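Local structure of fatty acid amide hydrolase (Candida albicans, 6KVR) at residues A[46-51]-A[112-117]; A[68-74]-A[109-113]; A[275-280]-A[323-329]. The protein probably hydrolyses monocarboxylic acid amides to the carboxylate and ammonium, as a serine hydrolase of the amidase signature family. One frame throughout, in Å; residues are numbered along the deposited sequence.

Contact 1 (A[46-51]-A[112-117])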
loop_
_atom_site.group_PDB
_atom_site.type_symbol
_atom_site.label_atom_id
_atom_site.label_comp_id
_atom_site.label_asym_id
_atom_site.label_seq_id
_atom_site.Cartn_x
_atom_site.Cartn_y
_atom_site.Cartn_z
ATOM N N TYR A 46 -36.933 11.919 -25.553
ATOM C CA TYR A 46 -36.537 10.684 -24.885
ATOM C C TYR A 46 -37.377 10.389 -23.650
ATOM O O TYR A 46 -37.203 9.328 -23.036
ATOM C CB TYR A 46 -35.059 10.734 -24.491
ATOM C CG TYR A 46 -34.105 10.637 -25.649
ATOM C CD1 TYR A 46 -34.550 10.292 -26.926
ATOM C CD2 TYR A 46 -32.751 10.899 -25.472
ATOM C CE1 TYR A 46 -33.666 10.210 -27.994
ATOM C CE2 TYR A 46 -31.860 10.814 -26.532
ATOM C CZ TYR A 46 -32.319 10.466 -27.787
ATOM O OH TYR A 46 -31.422 10.381 -28.832
ATOM N N THR A 47 -38.270 11.299 -23.275
ATOM C CA THR A 47 -39.094 11.147 -22.091
ATOM C C THR A 47 -40.422 10.492 -22.479
ATOM O O THR A 47 -40.701 10.221 -23.650
ATOM C CB THR A 47 -39.293 12.507 -21.408
ATOM O OG1 THR A 47 -39.538 12.309 -20.010
ATOM C CG2 THR A 47 -40.476 13.277 -22.010
ATOM N N ILE A 48 -41.256 10.251 -21.471
ATOM C CA ILE A 48 -42.493 9.500 -21.640
ATOM C C ILE A 48 -43.504 9.988 -20.610
ATOM O O ILE A 48 -43.148 10.623 -19.614
ATOM C CB ILE A 48 -42.185 7.980 -21.549
ATOM C CG1 ILE A 48 -41.842 7.442 -22.943
ATOM C CG2 ILE A 48 -43.247 7.174 -20.777
ATOM C CD1 ILE A 48 -41.541 6.000 -22.965
ATOM N N GLU A 49 -44.786 9.755 -20.896
ATOM C CA GLU A 49 -45.856 10.006 -19.937
ATOM C C GLU A 49 -45.974 8.787 -19.026
ATOM O O GLU A 49 -46.253 7.675 -19.499
ATOM C CB GLU A 49 -47.174 10.286 -20.659
ATOM C CG GLU A 49 -47.424 11.767 -20.899
ATOM C CD GLU A 49 -48.371 12.059 -22.068
ATOM O OE1 GLU A 49 -49.398 11.354 -22.238
ATOM O OE2 GLU A 49 -48.065 13.006 -22.827
ATOM N N LEU A 50 -45.744 8.993 -17.728
ATOM C CA LEU A 50 -45.704 7.880 -16.790
ATOM C C LEU A 50 -47.082 7.219 -16.668
ATOM O O LEU A 50 -48.117 7.880 -16.806
ATOM C CB LEU A 50 -45.222 8.363 -15.425
ATOM C CG LEU A 50 -43.735 8.750 -15.366
ATOM C CD1 LEU A 50 -43.348 9.301 -13.992
ATOM C CD2 LEU A 50 -42.871 7.552 -15.731
ATOM N N PRO A 51 -47.121 5.905 -16.435
ATOM C CA PRO A 51 -48.422 5.229 -16.309
ATOM C C PRO A 51 -49.245 5.718 -15.128
ATOM O O PRO A 51 -50.477 5.729 -15.207
ATOM C CB PRO A 51 -48.038 3.747 -16.173
ATOM C CG PRO A 51 -46.586 3.742 -15.782
ATOM C CD PRO A 51 -45.996 4.954 -16.437
ATOM N N THR A 112 -32.221 8.328 -20.198
ATOM C CA THR A 112 -33.255 9.302 -19.840
ATOM C C THR A 112 -34.469 8.604 -19.239
ATOM O O THR A 112 -35.047 9.078 -18.250
ATOM C CB THR A 112 -33.670 10.122 -21.068
ATOM O OG1 THR A 112 -32.507 10.689 -21.683
ATOM C CG2 THR A 112 -34.608 11.246 -20.675
ATOM N N LEU A 113 -34.866 7.470 -19.826
ATOM C CA LEU A 113 -35.917 6.657 -19.225
ATOM C C LEU A 113 -35.521 6.215 -17.818
ATOM O O LEU A 113 -36.300 6.368 -16.867
ATOM C CB LEU A 113 -36.228 5.460 -20.129
ATOM C CG LEU A 113 -36.883 5.892 -21.454
ATOM C CD1 LEU A 113 -36.853 4.767 -22.488
ATOM C CD2 LEU A 113 -38.305 6.437 -21.251
ATOM N N ALA A 114 -34.285 5.722 -17.655
ATOM C CA ALA A 114 -33.804 5.327 -16.328
ATOM C C ALA A 114 -33.990 6.448 -15.300
ATOM O O ALA A 114 -34.531 6.224 -14.207
ATOM C CB ALA A 114 -32.334 4.908 -16.405
ATOM N N HIS A 115 -33.568 7.672 -15.647
ATOM C CA HIS A 115 -33.730 8.803 -14.733
ATOM C C HIS A 115 -35.196 9.094 -14.432
ATOM O O HIS A 115 -35.550 9.399 -13.286
ATOM C CB HIS A 115 -33.076 10.063 -15.302
ATOM C CG HIS A 115 -33.193 11.247 -14.391
ATOM N ND1 HIS A 115 -32.584 11.295 -13.154
ATOM C CD2 HIS A 115 -33.884 12.403 -14.511
ATOM C CE1 HIS A 115 -32.866 12.444 -12.566
ATOM N NE2 HIS A 115 -33.660 13.134 -13.365
ATOM N N GLN A 116 -36.057 9.044 -15.452
ATOM C CA GLN A 116 -37.470 9.369 -15.251
ATOM C C GLN A 116 -38.127 8.423 -14.250
ATOM O O GLN A 116 -39.005 8.833 -13.485
ATOM C CB GLN A 116 -38.209 9.331 -16.593
ATOM C CG GLN A 116 -39.230 10.433 -16.744
ATOM C CD GLN A 116 -40.258 10.142 -17.827
ATOM O OE1 GLN A 116 -39.985 9.423 -18.788
ATOM N NE2 GLN A 116 -41.452 10.690 -17.659
ATOM N N PHE A 117 -37.679 7.172 -14.203
ATOM C CA PHE A 117 -38.232 6.206 -13.264
ATOM C C PHE A 117 -37.450 6.131 -11.952
ATOM O O PHE A 117 -38.063 6.082 -10.883
ATOM C CB PHE A 117 -38.285 4.825 -13.918
ATOM C CG PHE A 117 -39.425 4.660 -14.897
ATOM C CD1 PHE A 117 -40.685 4.259 -14.459
ATOM C CD2 PHE A 117 -39.241 4.905 -16.255
ATOM C CE1 PHE A 117 -41.741 4.097 -15.364
ATOM C CE2 PHE A 117 -40.276 4.749 -17.155
ATOM C CZ PHE A 117 -41.532 4.346 -16.710
#
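Residues 46-51 run as an irregular chain alongside helical residues 112-117, approaching most closely at their start: CA-CA separations are 6.2 Å for Y46-T112 and 6.2 Å for T47-L113, widening to 8.4 Å for L50-F117. The helix keeps its own backbone bonds, such as Q116 N to T112 O at 3.0 Å, so it reaches the loop through side chains. Q116, with 93 Å² covered, reads the backbone of I48 through its amide: NE2 donates to I48 O at 2.6 Å and 163°, while I48 N gives a weak bond to Q116 OE1 at 3.1 Å and 127°. Two apolar contacts accompany this amide pairing. I48 CD1 meets L113 CD2 at 3.7 Å, and L50 CD2 makes a CH-pi contact 3.9 Å from the centroid of the F117 ring, 24° off its normal. The contact thus lays the loop between helices 20-40 and 54-59 along helix 100-118, whose F117 also packs on helix 64-70 and whose L113 touches Y243 of helix 235-243.

Contact 2 (A[68-74]-A[109-113])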
loop_
_atom_site.group_PDB
_atom_site.type_symbol
_atom_site.label_atom_id
_atom_site.label_comp_id
_atom_site.label_asym_id
_atom_site.label_seq_id
_atom_site.Cartn_x
_atom_site.Cartn_y
_atom_site.Cartn_z
ATOM N N LEU A 68 -40.279 -1.459 -19.266
ATOM C CA LEU A 68 -39.484 -1.045 -20.416
ATOM C C LEU A 68 -39.635 -2.030 -21.570
ATOM O O LEU A 68 -39.821 -1.636 -22.730
ATOM C CB LEU A 68 -38.016 -0.934 -20.005
ATOM C CG LEU A 68 -36.986 -1.018 -21.131
ATOM C CD1 LEU A 68 -37.045 0.225 -22.015
ATOM C CD2 LEU A 68 -35.585 -1.248 -20.557
ATOM N N TYR A 69 -39.557 -3.325 -21.258
ATOM C CA TYR A 69 -39.640 -4.346 -22.287
ATOM C C TYR A 69 -41.081 -4.583 -22.733
ATOM O O TYR A 69 -41.350 -4.687 -23.933
ATOM C CB TYR A 69 -39.007 -5.627 -21.762
ATOM C CG TYR A 69 -37.497 -5.568 -21.732
ATOM C CD1 TYR A 69 -36.756 -5.849 -22.872
ATOM C CD2 TYR A 69 -36.813 -5.222 -20.574
ATOM C CE1 TYR A 69 -35.381 -5.802 -22.856
ATOM C CE2 TYR A 69 -35.431 -5.182 -20.547
ATOM C CZ TYR A 69 -34.721 -5.467 -21.691
ATOM O OH TYR A 69 -33.340 -5.419 -21.692
ATOM N N SER A 70 -42.020 -4.632 -21.783
ATOM C CA SER A 70 -43.402 -4.973 -22.108
ATOM C C SER A 70 -44.096 -3.866 -22.893
ATOM O O SER A 70 -44.962 -4.151 -23.724
ATOM C CB SER A 70 -44.178 -5.280 -20.828
ATOM O OG SER A 70 -44.447 -4.089 -20.104
ATOM N N GLN A 71 -43.759 -2.610 -22.637
ATOM C CA GLN A 71 -44.308 -1.501 -23.401
ATOM C C GLN A 71 -43.435 -1.113 -24.579
ATOM O O GLN A 71 -43.774 -0.155 -25.285
ATOM C CB GLN A 71 -44.519 -0.282 -22.503
ATOM C CG GLN A 71 -45.775 -0.386 -21.681
ATOM C CD GLN A 71 -47.010 0.039 -22.449
ATOM O OE1 GLN A 71 -47.336 1.232 -22.522
ATOM N NE2 GLN A 71 -47.683 -0.928 -23.060
ATOM N N LYS A 72 -42.319 -1.818 -24.786
ATOM C CA LYS A 72 -41.391 -1.577 -25.888
ATOM C C LYS A 72 -41.067 -0.088 -26.023
ATOM O O LYS A 72 -41.354 0.548 -27.041
ATOM C CB LYS A 72 -41.955 -2.143 -27.200
ATOM C CG LYS A 72 -42.216 -3.653 -27.172
ATOM C CD LYS A 72 -43.082 -4.113 -28.347
ATOM C CE LYS A 72 -42.666 -5.495 -28.839
ATOM N NZ LYS A 72 -42.305 -5.520 -30.295
ATOM N N LEU A 73 -40.456 0.472 -24.969
ATOM C CA LEU A 73 -40.221 1.914 -24.964
ATOM C C LEU A 73 -39.108 2.329 -25.919
ATOM O O LEU A 73 -39.079 3.485 -26.344
ATOM C CB LEU A 73 -39.904 2.400 -23.549
ATOM C CG LEU A 73 -40.931 2.106 -22.454
ATOM C CD1 LEU A 73 -40.476 2.750 -21.135
ATOM C CD2 LEU A 73 -42.335 2.578 -22.850
ATOM N N LEU A 74 -38.188 1.432 -26.241
ATOM C CA LEU A 74 -37.185 1.653 -27.269
ATOM C C LEU A 74 -37.574 0.881 -28.529
ATOM O O LEU A 74 -38.348 -0.079 -28.479
ATOM C CB LEU A 74 -35.796 1.203 -26.793
ATOM C CG LEU A 74 -35.310 1.695 -25.422
ATOM C CD1 LEU A 74 -34.142 0.846 -24.958
ATOM C CD2 LEU A 74 -34.936 3.187 -25.427
ATOM N N HIS A 109 -31.083 7.574 -24.886
ATOM C CA HIS A 109 -32.513 7.352 -24.717
ATOM C C HIS A 109 -32.786 6.481 -23.493
ATOM O O HIS A 109 -33.583 6.845 -22.621
ATOM C CB HIS A 109 -33.070 6.703 -25.995
ATOM C CG HIS A 109 -34.567 6.689 -26.085
ATOM N ND1 HIS A 109 -35.233 6.338 -27.242
ATOM C CD2 HIS A 109 -35.526 6.965 -25.167
ATOM C CE1 HIS A 109 -36.536 6.407 -27.033
ATOM N NE2 HIS A 109 -36.741 6.790 -25.785
ATOM N N ARG A 110 -32.110 5.329 -23.398
ATOM C CA ARG A 110 -32.379 4.421 -22.289
ATOM C C ARG A 110 -32.007 5.046 -20.943
ATOM O O ARG A 110 -32.664 4.761 -19.932
ATOM C CB ARG A 110 -31.647 3.093 -22.506
ATOM C CG ARG A 110 -32.208 1.923 -21.685
ATOM C CD ARG A 110 -31.806 0.548 -22.246
ATOM N NE ARG A 110 -32.057 -0.529 -21.289
ATOM C CZ ARG A 110 -32.069 -1.826 -21.582
ATOM N NH1 ARG A 110 -31.866 -2.264 -22.816
ATOM N NH2 ARG A 110 -32.298 -2.709 -20.614
ATOM N N ALA A 111 -30.991 5.926 -20.918
ATOM C CA ALA A 111 -30.596 6.572 -19.665
ATOM C C ALA A 111 -31.611 7.622 -19.238
ATOM O O ALA A 111 -31.850 7.806 -18.037
ATOM C CB ALA A 111 -29.200 7.193 -19.800
ATOM N N THR A 112 -32.221 8.328 -20.198
ATOM C CA THR A 112 -33.255 9.302 -19.840
ATOM C C THR A 112 -34.469 8.604 -19.239
ATOM O O THR A 112 -35.047 9.078 -18.250
ATOM C CB THR A 112 -33.670 10.122 -21.068
ATOM O OG1 THR A 112 -32.507 10.689 -21.683
ATOM C CG2 THR A 112 -34.608 11.246 -20.675
ATOM N N LEU A 113 -34.866 7.470 -19.826
ATOM C CA LEU A 113 -35.917 6.657 -19.225
ATOM C C LEU A 113 -35.521 6.215 -17.818
ATOM O O LEU A 113 -36.300 6.368 -16.867
ATOM C CB LEU A 113 -36.228 5.460 -20.129
ATOM C CG LEU A 113 -36.883 5.892 -21.454
ATOM C CD1 LEU A 113 -36.853 4.767 -22.488
ATOM C CD2 LEU A 113 -38.305 6.437 -21.251
#
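A Schellman motif ends helix 64-70 where it faces helix 100-118: K72 has positive phi (47°), L73 N returns to L68 O at 3.1 Å, and K72 N bonds weakly to Y69 O at 3.1 Å. The chain thereby turns so that L73 and L74, beyond the helix end, join L68 and Y69 in meeting residues 109-113. The CA separations, 7.5 Å for L74-R110 and 8.6 Å for L68-L113, leave room for side chains between the backbones. Apolar contacts centre on L74, with 82 Å² covered. Its CD2 lies 3.8 Å from L113 CD1, its CD1 lies 3.6 Å from R110 CD, and L73 CB adds a 4.0 Å contact to L113 CD1. A CH-pi interaction places L74 CD2 3.6 Å from the centroid of the H109 ring, only 13° off the normal; H109 ND1 is also bonded to E78, and the H109 ring stacks with that of Y46. Polar chemistry belongs to R110, extended with chi1 to chi3 all t, which carries its guanidinium past L74 to helix 64-70. There D83 forms a salt bridge with R110 and a hydrogen bond with Y69 OH, and R110 NE bonds to Y243 O. L68 CD2 covers one face of the guanidinium, 3.6 Å from R110 NH2, while R110 NH2 donates to Y69 OH at 3.1 Å and 149°.

Contact 3 (A[275-280]-A[323-329])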
loop_
_atom_site.group_PDB
_atom_site.type_symbol
_atom_site.label_atom_id
_atom_site.label_comp_id
_atom_site.label_asym_id
_atom_site.label_seq_id
_atom_site.Cartn_x
_atom_site.Cartn_y
_atom_site.Cartn_z
ATOM N N LYS A 275 -5.340 0.076 -4.639
ATOM C CA LYS A 275 -4.166 0.612 -5.321
ATOM C C LYS A 275 -3.955 0.036 -6.714
ATOM O O LYS A 275 -2.867 0.135 -7.257
ATOM C CB LYS A 275 -2.902 0.449 -4.472
ATOM C CG LYS A 275 -3.061 1.033 -3.058
ATOM C CD LYS A 275 -2.476 0.106 -1.995
ATOM C CE LYS A 275 -1.080 0.574 -1.512
ATOM N NZ LYS A 275 -0.238 -0.498 -0.853
ATOM N N ARG A 276 -4.981 -0.541 -7.329
ATOM C CA ARG A 276 -4.904 -0.879 -8.740
ATOM C C ARG A 276 -5.575 0.181 -9.611
ATOM O O ARG A 276 -5.019 0.585 -10.637
ATOM C CB ARG A 276 -5.541 -2.256 -8.981
ATOM C CG ARG A 276 -4.931 -3.380 -8.160
ATOM C CD ARG A 276 -5.267 -4.771 -8.718
ATOM N NE ARG A 276 -4.433 -5.147 -9.856
ATOM C CZ ARG A 276 -4.336 -6.376 -10.354
ATOM N NH1 ARG A 276 -4.964 -7.399 -9.800
ATOM N NH2 ARG A 276 -3.599 -6.578 -11.449
ATOM N N ILE A 277 -6.743 0.664 -9.193
ATOM C CA ILE A 277 -7.492 1.700 -9.889
ATOM C C ILE A 277 -7.351 2.987 -9.079
ATOM O O ILE A 277 -7.476 2.963 -7.850
ATOM C CB ILE A 277 -8.969 1.277 -10.073
ATOM C CG1 ILE A 277 -9.082 0.221 -11.180
ATOM C CG2 ILE A 277 -9.827 2.425 -10.504
ATOM C CD1 ILE A 277 -8.634 -1.136 -10.795
ATOM N N SER A 278 -7.064 4.099 -9.754
ATOM C CA SER A 278 -6.872 5.367 -9.049
ATOM C C SER A 278 -8.172 5.944 -8.482
ATOM O O SER A 278 -9.223 5.928 -9.136
ATOM C CB SER A 278 -6.246 6.400 -9.979
ATOM O OG SER A 278 -6.052 7.622 -9.283
ATOM N N VAL A 279 -8.088 6.482 -7.259
ATOM C CA VAL A 279 -9.149 7.309 -6.688
ATOM C C VAL A 279 -8.749 8.777 -6.634
ATOM O O VAL A 279 -9.478 9.588 -6.064
ATOM C CB VAL A 279 -9.586 6.824 -5.291
ATOM C CG1 VAL A 279 -10.142 5.402 -5.356
ATOM C CG2 VAL A 279 -8.429 6.903 -4.305
ATOM N N LYS A 280 -7.614 9.141 -7.226
ATOM C CA LYS A 280 -7.157 10.526 -7.197
ATOM C C LYS A 280 -8.089 11.451 -7.989
ATOM O O LYS A 280 -8.448 11.163 -9.133
ATOM C CB LYS A 280 -5.727 10.609 -7.745
ATOM C CG LYS A 280 -5.172 12.016 -7.791
ATOM C CD LYS A 280 -3.765 12.057 -8.379
ATOM C CE LYS A 280 -3.320 13.496 -8.639
ATOM N NZ LYS A 280 -1.907 13.468 -9.100
ATOM N N ASP A 323 -0.650 8.760 -11.287
ATOM C CA ASP A 323 -1.023 8.628 -9.883
ATOM C C ASP A 323 0.009 7.718 -9.239
ATOM O O ASP A 323 0.038 6.508 -9.508
ATOM C CB ASP A 323 -2.438 8.065 -9.737
ATOM C CG ASP A 323 -2.801 7.699 -8.296
ATOM O OD1 ASP A 323 -2.061 8.056 -7.342
ATOM O OD2 ASP A 323 -3.870 7.053 -8.124
ATOM N N SER A 324 0.850 8.310 -8.387
ATOM C CA SER A 324 1.971 7.586 -7.804
ATOM C C SER A 324 1.510 6.461 -6.880
ATOM O O SER A 324 2.239 5.480 -6.697
ATOM C CB SER A 324 2.861 8.569 -7.043
ATOM O OG SER A 324 4.020 7.902 -6.589
ATOM N N THR A 325 0.312 6.585 -6.289
ATOM C CA THR A 325 -0.244 5.535 -5.435
ATOM C C THR A 325 -0.595 4.275 -6.225
ATOM O O THR A 325 -0.604 3.170 -5.662
ATOM C CB THR A 325 -1.500 6.061 -4.732
ATOM O OG1 THR A 325 -1.175 7.238 -3.985
ATOM C CG2 THR A 325 -2.090 5.014 -3.790
ATOM N N SER A 326 -0.899 4.411 -7.513
ATOM C CA SER A 326 -1.353 3.260 -8.280
ATOM C C SER A 326 -0.194 2.316 -8.586
ATOM O O SER A 326 0.881 2.750 -9.008
ATOM C CB SER A 326 -2.024 3.723 -9.569
ATOM O OG SER A 326 -3.292 4.286 -9.280
ATOM N N LEU A 327 -0.422 1.021 -8.390
ATOM C CA LEU A 327 0.610 0.012 -8.539
ATOM C C LEU A 327 0.797 -0.361 -10.008
ATOM O O LEU A 327 -0.184 -0.543 -10.737
ATOM C CB LEU A 327 0.259 -1.245 -7.743
ATOM C CG LEU A 327 0.136 -1.176 -6.217
ATOM C CD1 LEU A 327 -0.210 -2.560 -5.656
ATOM C CD2 LEU A 327 1.413 -0.637 -5.586
ATOM N N PRO A 328 2.046 -0.490 -10.473
ATOM C CA PRO A 328 2.285 -1.035 -11.820
ATOM C C PRO A 328 2.335 -2.560 -11.795
ATOM O O PRO A 328 3.369 -3.179 -12.042
ATOM C CB PRO A 328 3.626 -0.402 -12.203
ATOM C CG PRO A 328 4.317 -0.205 -10.917
ATOM C CD PRO A 328 3.267 0.077 -9.879
HETATM N N MSE A 329 1.211 -3.173 -11.451
HETATM C CA MSE A 329 1.126 -4.615 -11.494
HETATM C C MSE A 329 0.152 -4.987 -12.607
HETATM O O MSE A 329 -1.033 -4.629 -12.577
HETATM C CB MSE A 329 0.767 -5.166 -10.114
HETATM C CG MSE A 329 -0.672 -5.249 -9.672
HETATM SE SE MSE A 329 -0.826 -6.851 -8.539
HETATM C CE MSE A 329 0.620 -6.483 -7.238
HETATM O O HOH W 1 -2.865 -3.211 -11.077
HETATM O O HOH W 2 -2.751 -0.485 -11.630
HETATM O O HOH W 3 -4.885 3.575 -7.060
HETATM O O HOH W 4 -5.468 6.599 -5.914
#
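K275, with 88 Å² covered, brings the two loops closest: its CA is 4.9 Å from that of S326, and L327 N donates to K275 O at 2.8 Å and 167°. Its side chain packs on the partner loop, K275 CB lying 3.8 Å from T325 O and 3.9 Å from L327 CG. R276, with 72 Å², starts away from the other loop but bends back at chi3 (80°, p), laying one guanidinium face against the selenium of selenomethionine M329. R276 NH2 reaches M329 O in a weak 3.4 Å bond, and one water joins R276 NE to M329 O at 2.8 Å from each. Another water bridges R276 O and L327 O, 2.7 Å from each; salt bridges to D552 and E553 hold the guanidinium's charge. D323, with 63 Å², opens a type I turn to S326. Its OD1 accepts from T325 N at 3.0 Å, an Asx turn, while its OD2 receives S278 OG at 2.5 Å. That S278 OG also accepts from K280 N at 3.0 Å, forming an ST turn, so a carboxylate and a hydroxyl couple the two turns. K280 carries its charge to D449 of the second subunit, on which S324, L327 and M329 also border. The chemistry is that of a hydrated polar seam: main-chain groups, one short hydroxyl-carboxylate bond and bridging waters fix two irregular loops at the dimer interface.

Contacts 1 and 2 are neighbours, with centres about 8 Å apart. Both use helix 100-118 and overlap at T112 and L113, of which L113 packs in both; I48 CD1 comes 3.5 Å from L73 CD2. Each is partly buried on the outer, helical part of the chain and combines leucine packing with one long polar side chain, an amide reading backbone in contact 1 and a guanidinium reaching a phenol in contact 2. Contact 3 lies about 38 Å from both, centre to centre, on the opposite side of the chain's centre from contact 1. Although buried, it joins two loops beside the second subunit and relies on backbone, guanidinium, carboxylate, hydroxyl and water hydrogen bonds more than apolar packing.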